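Local coordinates for suppressor protein MPT5 (Saccharomyces cerevisiae, PDB 5BZ1), which binds specific sequences in the 3' untranslated regions of target mRNAs through its Pumilio repeat domain and regulates their expression after transcription, at residues Asp12-Tyr15 with Ile16-Ala19; Leu44-Glu47 with Gln48-Phe52. All blocks are in the same frame, centred on the assembly; numbering follows the deposited sequence.

Contact 1: Asp12-Tyr15 with Ile16-Ala19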
ATOM      1  N   ASP A  12      18.117 -43.591 -15.540  1.00 47.92           N
ATOM      2  CA  ASP A  12      17.172 -44.621 -15.112  1.00 48.07           C
ATOM      3  C   ASP A  12      16.386 -44.263 -13.850  1.00 50.86           C
ATOM      4  O   ASP A  12      15.663 -45.099 -13.309  1.00 54.10           O
ATOM      5  CB  ASP A  12      17.901 -45.948 -14.898  1.00 52.72           C
ATOM      6  CG  ASP A  12      18.485 -46.505 -16.181  1.00 60.93           C
ATOM      7  OD1 ASP A  12      17.766 -46.541 -17.201  1.00 68.33           O
ATOM      8  OD2 ASP A  12      19.665 -46.906 -16.167  1.00 61.19           O
ATOM      9  N   LEU A  13      16.526 -43.028 -13.381  1.00 43.04           N
ATOM     10  CA  LEU A  13      15.796 -42.577 -12.197  1.00 44.03           C
ATOM     11  C   LEU A  13      14.318 -42.343 -12.508  1.00 46.06           C
ATOM     12  O   LEU A  13      13.973 -41.897 -13.604  1.00 43.77           O
ATOM     13  CB  LEU A  13      16.415 -41.293 -11.639  1.00 40.87           C
ATOM     14  CG  LEU A  13      17.800 -41.425 -11.014  1.00 43.59           C
ATOM     15  CD1 LEU A  13      18.270 -40.090 -10.456  1.00 36.30           C
ATOM     16  CD2 LEU A  13      17.788 -42.481  -9.923  1.00 45.11           C
ATOM     17  N   ASP A  14      13.450 -42.653 -11.546  1.00 48.74           N
ATOM     18  CA  ASP A  14      12.029 -42.350 -11.678  1.00 47.78           C
ATOM     19  C   ASP A  14      11.771 -40.962 -11.100  1.00 44.93           C
ATOM     20  O   ASP A  14      11.449 -40.815  -9.921  1.00 43.22           O
ATOM     21  CB  ASP A  14      11.178 -43.395 -10.960  1.00 50.12           C
ATOM     22  CG  ASP A  14       9.733 -43.392 -11.427  1.00 55.77           C
ATOM     23  OD1 ASP A  14       9.306 -42.402 -12.063  1.00 57.07           O
ATOM     24  OD2 ASP A  14       9.019 -44.377 -11.153  1.00 61.43           O
ATOM     25  N   TYR A  15      11.912 -39.945 -11.945  1.00 39.16           N
ATOM     26  CA  TYR A  15      11.909 -38.560 -11.491  1.00 38.88           C
ATOM     27  C   TYR A  15      10.596 -38.080 -10.875  1.00 39.92           C
ATOM     28  O   TYR A  15      10.615 -37.342  -9.889  1.00 36.37           O
ATOM     29  CB  TYR A  15      12.379 -37.631 -12.615  1.00 37.18           C
ATOM     30  CG  TYR A  15      13.850 -37.803 -12.911  1.00 36.86           C
ATOM     31  CD1 TYR A  15      14.807 -37.177 -12.126  1.00 34.39           C
ATOM     32  CD2 TYR A  15      14.284 -38.616 -13.950  1.00 39.00           C
ATOM     33  CE1 TYR A  15      16.154 -37.340 -12.374  1.00 37.96           C
ATOM     34  CE2 TYR A  15      15.631 -38.785 -14.207  1.00 48.31           C
ATOM     35  CZ  TYR A  15      16.562 -38.143 -13.415  1.00 45.04           C
ATOM     36  OH  TYR A  15      17.904 -38.306 -13.662  1.00 46.07           O
ATOM     37  N   ILE A  16       9.461 -38.495 -11.432  1.00 43.42           N
ATOM     38  CA  ILE A  16       8.178 -38.046 -10.890  1.00 40.69           C
ATOM     39  C   ILE A  16       7.940 -38.606  -9.484  1.00 40.22           C
ATOM     40  O   ILE A  16       7.371 -37.922  -8.627  1.00 42.19           O
ATOM     41  CB  ILE A  16       6.989 -38.352 -11.835  1.00 41.96           C
ATOM     42  CG1 ILE A  16       5.734 -37.608 -11.374  1.00 46.10           C
ATOM     43  CG2 ILE A  16       6.724 -39.852 -11.935  1.00 47.68           C
ATOM     44  CD1 ILE A  16       5.935 -36.111 -11.244  1.00 46.30           C
ATOM     45  N   LYS A  17       8.401 -39.831  -9.241  1.00 36.11           N
ATOM     46  CA  LYS A  17       8.265 -40.446  -7.924  1.00 41.24           C
ATOM     47  C   LYS A  17       9.191 -39.779  -6.911  1.00 40.40           C
ATOM     48  O   LYS A  17       8.811 -39.562  -5.762  1.00 44.74           O
ATOM     49  CB  LYS A  17       8.550 -41.948  -7.989  1.00 46.27           C
ATOM     50  CG  LYS A  17       7.590 -42.717  -8.881  1.00 65.05           C
ATOM     51  CD  LYS A  17       6.140 -42.377  -8.568  1.00 76.40           C
ATOM     52  CE  LYS A  17       5.203 -42.863  -9.667  1.00 79.61           C
ATOM     53  NZ  LYS A  17       3.784 -42.514  -9.381  1.00 81.41           N
ATOM     54  N   LEU A  18      10.405 -39.459  -7.346  1.00 35.77           N
ATOM     55  CA  LEU A  18      11.369 -38.763  -6.497  1.00 41.53           C
ATOM     56  C   LEU A  18      10.898 -37.339  -6.183  1.00 40.50           C
ATOM     57  O   LEU A  18      11.114 -36.831  -5.085  1.00 39.93           O
ATOM     58  CB  LEU A  18      12.746 -38.725  -7.165  1.00 36.29           C
ATOM     59  CG  LEU A  18      13.434 -40.062  -7.462  1.00 40.27           C
ATOM     60  CD1 LEU A  18      14.729 -39.851  -8.231  1.00 37.60           C
ATOM     61  CD2 LEU A  18      13.712 -40.804  -6.175  1.00 41.50           C
ATOM     62  N   ALA A  19      10.245 -36.713  -7.157  1.00 38.57           N
ATOM     63  CA  ALA A  19       9.818 -35.318  -7.049  1.00 40.84           C
ATOM     64  C   ALA A  19       8.872 -35.055  -5.875  1.00 44.13           C
ATOM     65  O   ALA A  19       8.995 -34.041  -5.186  1.00 47.16           O
ATOM     66  CB  ALA A  19       9.182 -34.861  -8.354  1.00 36.48           C
TER
HETATM   67  O   HOH W   1       9.316 -40.515 -13.756  1.00 45.73           O
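The carbonyl of Asp-14 accepts the amide of Leu-18 and so closes the first turn of helix 15-19, with Leu-18 N 3.1 Å from Asp-14 O and the N-H pointing nearly straight at it (160°). Lys-17 N makes a weak bond to the same oxygen. One residue on, Ala-19 N donates to Tyr-15 O at 2.8 Å. Asp-14 occupies the N-cap position, but its carboxylate makes no capping bond; a water links it to the amide of Ile-16. With CG anti to the backbone N (chi1 -161°), the carboxylate swings forward beside the first turn, where Asp-14 OD1 receives a bond of 2.5 Å from water 1 and that water accepts from Ile-16 N at 3.1 Å. The other oxygen, Asp-14 OD2, rests against the aliphatic part of Lys-17, 3.2 Å from Lys-17 CG. The two side chains run alongside each other in the same direction, but the ammonium stays apart, Asp-14 OD2 to Lys-17 NZ being 5.8 Å. On the apolar side, Leu-13 CB meets Leu-18 CD1 at 4.1 Å, the two leucines crossing at about a right angle, and Leu-13 CB also lies over one face of the Tyr-15 ring, toward its rim. The ring packs on Val-41 and Leu-44 of helix 38-49, and its hydroxyl is hydrogen-bonded to Leu-10 O. In this first Pumilio repeat the helix start is thus two-sided: Leu-13 and Tyr-15 are buried, with Leu-18 beside them at the margin, whereas an exposed carboxylate, probably favoured by the positive end of the helix dipole, holds a water on the amide of Ile-16.

Contact 2: Leu44-Glu47 with Gln48-Phe52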
ATOM      1  N   LEU A  44      16.976 -34.482 -18.149  1.00 33.82           N
ATOM      2  CA  LEU A  44      16.315 -35.774 -17.953  1.00 37.18           C
ATOM      3  C   LEU A  44      15.039 -35.615 -17.121  1.00 41.51           C
ATOM      4  O   LEU A  44      13.970 -36.109 -17.489  1.00 41.69           O
ATOM      5  CB  LEU A  44      17.268 -36.767 -17.278  1.00 32.27           C
ATOM      6  CG  LEU A  44      18.416 -37.321 -18.128  1.00 39.21           C
ATOM      7  CD1 LEU A  44      19.482 -37.984 -17.265  1.00 37.73           C
ATOM      8  CD2 LEU A  44      17.892 -38.311 -19.149  1.00 41.75           C
ATOM      9  N   MET A  45      15.172 -34.912 -16.003  1.00 38.31           N
ATOM     10  CA  MET A  45      14.072 -34.631 -15.089  1.00 40.14           C
ATOM     11  C   MET A  45      12.929 -33.909 -15.799  1.00 38.98           C
ATOM     12  O   MET A  45      11.758 -34.272 -15.647  1.00 34.47           O
ATOM     13  CB  MET A  45      14.608 -33.755 -13.959  1.00 47.19           C
ATOM     14  CG  MET A  45      13.650 -33.391 -12.868  1.00 49.51           C
ATOM     15  SD  MET A  45      14.415 -32.102 -11.866  1.00 39.58           S
ATOM     16  CE  MET A  45      16.031 -32.811 -11.546  1.00 32.18           C
ATOM     17  N   TYR A  46      13.288 -32.893 -16.580  1.00 35.45           N
ATOM     18  CA  TYR A  46      12.324 -32.012 -17.230  1.00 36.01           C
ATOM     19  C   TYR A  46      11.338 -32.767 -18.113  1.00 38.59           C
ATOM     20  O   TYR A  46      10.127 -32.567 -18.011  1.00 42.21           O
ATOM     21  CB  TYR A  46      13.058 -30.955 -18.062  1.00 36.36           C
ATOM     22  CG  TYR A  46      12.160 -29.865 -18.598  1.00 35.89           C
ATOM     23  CD1 TYR A  46      11.919 -28.718 -17.856  1.00 35.09           C
ATOM     24  CD2 TYR A  46      11.556 -29.980 -19.842  1.00 35.47           C
ATOM     25  CE1 TYR A  46      11.101 -27.720 -18.333  1.00 36.93           C
ATOM     26  CE2 TYR A  46      10.731 -28.985 -20.330  1.00 43.93           C
ATOM     27  CZ  TYR A  46      10.509 -27.857 -19.568  1.00 43.11           C
ATOM     28  OH  TYR A  46       9.691 -26.857 -20.039  1.00 42.20           O
ATOM     29  N   GLU A  47      11.858 -33.630 -18.980  1.00 39.80           N
ATOM     30  CA  GLU A  47      11.021 -34.356 -19.930  1.00 43.37           C
ATOM     31  C   GLU A  47      10.024 -35.289 -19.246  1.00 39.07           C
ATOM     32  O   GLU A  47       8.933 -35.530 -19.766  1.00 40.77           O
ATOM     33  CB  GLU A  47      11.889 -35.138 -20.919  1.00 48.65           C
ATOM     34  CG  GLU A  47      12.710 -34.254 -21.841  1.00 56.19           C
ATOM     35  CD  GLU A  47      11.847 -33.326 -22.675  1.00 63.07           C
ATOM     36  OE1 GLU A  47      10.764 -33.759 -23.121  1.00 64.31           O
ATOM     37  OE2 GLU A  47      12.252 -32.163 -22.881  1.00 64.62           O
ATOM     38  N   GLN A  48      10.400 -35.802 -18.078  1.00 29.66           N
ATOM     39  CA  GLN A  48       9.545 -36.734 -17.348  1.00 32.90           C
ATOM     40  C   GLN A  48       8.511 -36.047 -16.454  1.00 37.86           C
ATOM     41  O   GLN A  48       7.435 -36.593 -16.216  1.00 45.93           O
ATOM     42  CB  GLN A  48      10.388 -37.719 -16.528  1.00 35.39           C
ATOM     43  CG  GLN A  48      11.174 -38.737 -17.372  1.00 38.96           C
ATOM     44  CD  GLN A  48      11.844 -39.809 -16.526  1.00 48.59           C
ATOM     45  OE1 GLN A  48      11.500 -40.003 -15.358  1.00 45.04           O
ATOM     46  NE2 GLN A  48      12.806 -40.512 -17.114  1.00 62.85           N
ATOM     47  N   ILE A  49       8.827 -34.853 -15.965  1.00 35.03           N
ATOM     48  CA  ILE A  49       7.939 -34.181 -15.016  1.00 35.27           C
ATOM     49  C   ILE A  49       7.042 -33.118 -15.659  1.00 34.30           C
ATOM     50  O   ILE A  49       6.098 -32.641 -15.029  1.00 38.11           O
ATOM     51  CB  ILE A  49       8.720 -33.553 -13.836  1.00 36.10           C
ATOM     52  CG1 ILE A  49       9.505 -32.321 -14.293  1.00 37.29           C
ATOM     53  CG2 ILE A  49       9.639 -34.589 -13.185  1.00 34.28           C
ATOM     54  CD1 ILE A  49      10.249 -31.624 -13.168  1.00 42.24           C
ATOM     55  N   LYS A  50       7.331 -32.752 -16.906  1.00 31.10           N
ATOM     56  CA  LYS A  50       6.556 -31.711 -17.594  1.00 31.27           C
ATOM     57  C   LYS A  50       5.027 -31.924 -17.696  1.00 32.96           C
ATOM     58  O   LYS A  50       4.280 -30.945 -17.676  1.00 36.68           O
ATOM     59  CB  LYS A  50       7.175 -31.340 -18.954  1.00 32.73           C
ATOM     60  CG  LYS A  50       7.304 -32.469 -19.967  1.00 39.86           C
ATOM     61  CD  LYS A  50       7.915 -31.951 -21.263  1.00 43.83           C
ATOM     62  CE  LYS A  50       7.776 -32.967 -22.388  1.00 51.58           C
ATOM     63  NZ  LYS A  50       8.395 -32.480 -23.653  1.00 56.10           N
ATOM     64  N   PRO A  51       4.551 -33.185 -17.791  1.00 31.78           N
ATOM     65  CA  PRO A  51       3.088 -33.305 -17.758  1.00 28.22           C
ATOM     66  C   PRO A  51       2.519 -33.026 -16.368  1.00 30.01           C
ATOM     67  O   PRO A  51       1.301 -32.893 -16.237  1.00 28.52           O
ATOM     68  CB  PRO A  51       2.844 -34.780 -18.111  1.00 29.54           C
ATOM     69  CG  PRO A  51       4.100 -35.239 -18.790  1.00 34.15           C
ATOM     70  CD  PRO A  51       5.199 -34.466 -18.138  1.00 29.62           C
ATOM     71  N   PHE A  52       3.384 -32.946 -15.357  1.00 30.12           N
ATOM     72  CA  PHE A  52       2.947 -32.827 -13.968  1.00 28.94           C
ATOM     73  C   PHE A  52       3.328 -31.491 -13.333  1.00 25.57           C
ATOM     74  O   PHE A  52       3.340 -31.371 -12.104  1.00 28.51           O
ATOM     75  CB  PHE A  52       3.549 -33.958 -13.129  1.00 33.22           C
ATOM     76  CG  PHE A  52       3.270 -35.335 -13.661  1.00 38.19           C
ATOM     77  CD1 PHE A  52       2.140 -36.029 -13.259  1.00 38.21           C
ATOM     78  CD2 PHE A  52       4.147 -35.944 -14.547  1.00 42.22           C
ATOM     79  CE1 PHE A  52       1.880 -37.302 -13.740  1.00 40.69           C
ATOM     80  CE2 PHE A  52       3.895 -37.219 -15.032  1.00 43.12           C
ATOM     81  CZ  PHE A  52       2.760 -37.897 -14.628  1.00 39.88           C
TER
HETATM   82  O   HOH W   2      10.706 -30.305 -23.552  1.00 46.39           O
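Lys-50 places CG between its own backbone N and carbonyl carbon (chi1 59°) and then runs out extended, while Glu-47 bends back at chi2 (-59°), and together these torsions bring ammonium and carboxylate into a salt bridge between residues three apart. Lys-50 NZ stands 2.7 Å from Glu-47 OE1, reaching that oxygen on its syn side and 23° out of the carboxylate plane. A second link runs through water 2, which donates to Glu-47 OE2 at 2.5 Å and accepts from Lys-50 NZ at 3.2 Å, so that ammonium, carboxylate and water form a closed ring. The lysine's aliphatic chain lies alongside the glutamate but passes Tyr-46 at about a right angle, with Lys-50 CD 4.2 Å from Tyr-46 CE2.

Behind this polar pair the backbone keeps to helical bonding through Ile-49. Ile-49 N donates to Met-45 O at 3.0 Å, whereas Lys-50 N makes a weak bond to Tyr-46 O. Ile-49 folds its side chain back over the same turn: Ile-49 CD1 packs against Met-45 CG at 3.8 Å. Farther on, Phe-52 N bonds to Ile-49 O at 2.8 Å, closing the turn that leads to helix 53-57.

The segment spans the passage from the first to the second Pumilio repeat. Met-45 and Ile-49 pack against Tyr-15 of helix 15-19 and Leu-69 of helix 62-69, Tyr-46 hydrogen-bonds through its hydroxyl to Gln-77 O and meets Phe-53 edge-to-face, while the Glu-47 to Lys-50 bridge lies at the protein surface of this all-helical stack.

How the contacts relate
Both contacts belong to the N-terminal end of the Pumilio repeat domain, their centres about 9 Å apart. Both are partly buried, with Leu-13 and Tyr-15, and Met-45, Tyr-46 and Ile-49, inside and the charged groups at the surface. Contact 1 lies at the start of helix 15-19, contact 2 toward the C-terminal part of helix 38-49: the first joins a carboxylate to a backbone amide through water, the second pairs opposite charges directly and through water. They also meet: Ile-16 CD1 touches Phe-52 CG at 3.7 Å, and Gln-48 OE1 accepts a weak hydrogen bond from Tyr-15 N. Contact 1 lies nearer the bound RNA, about 7 Å away at its nearest atom.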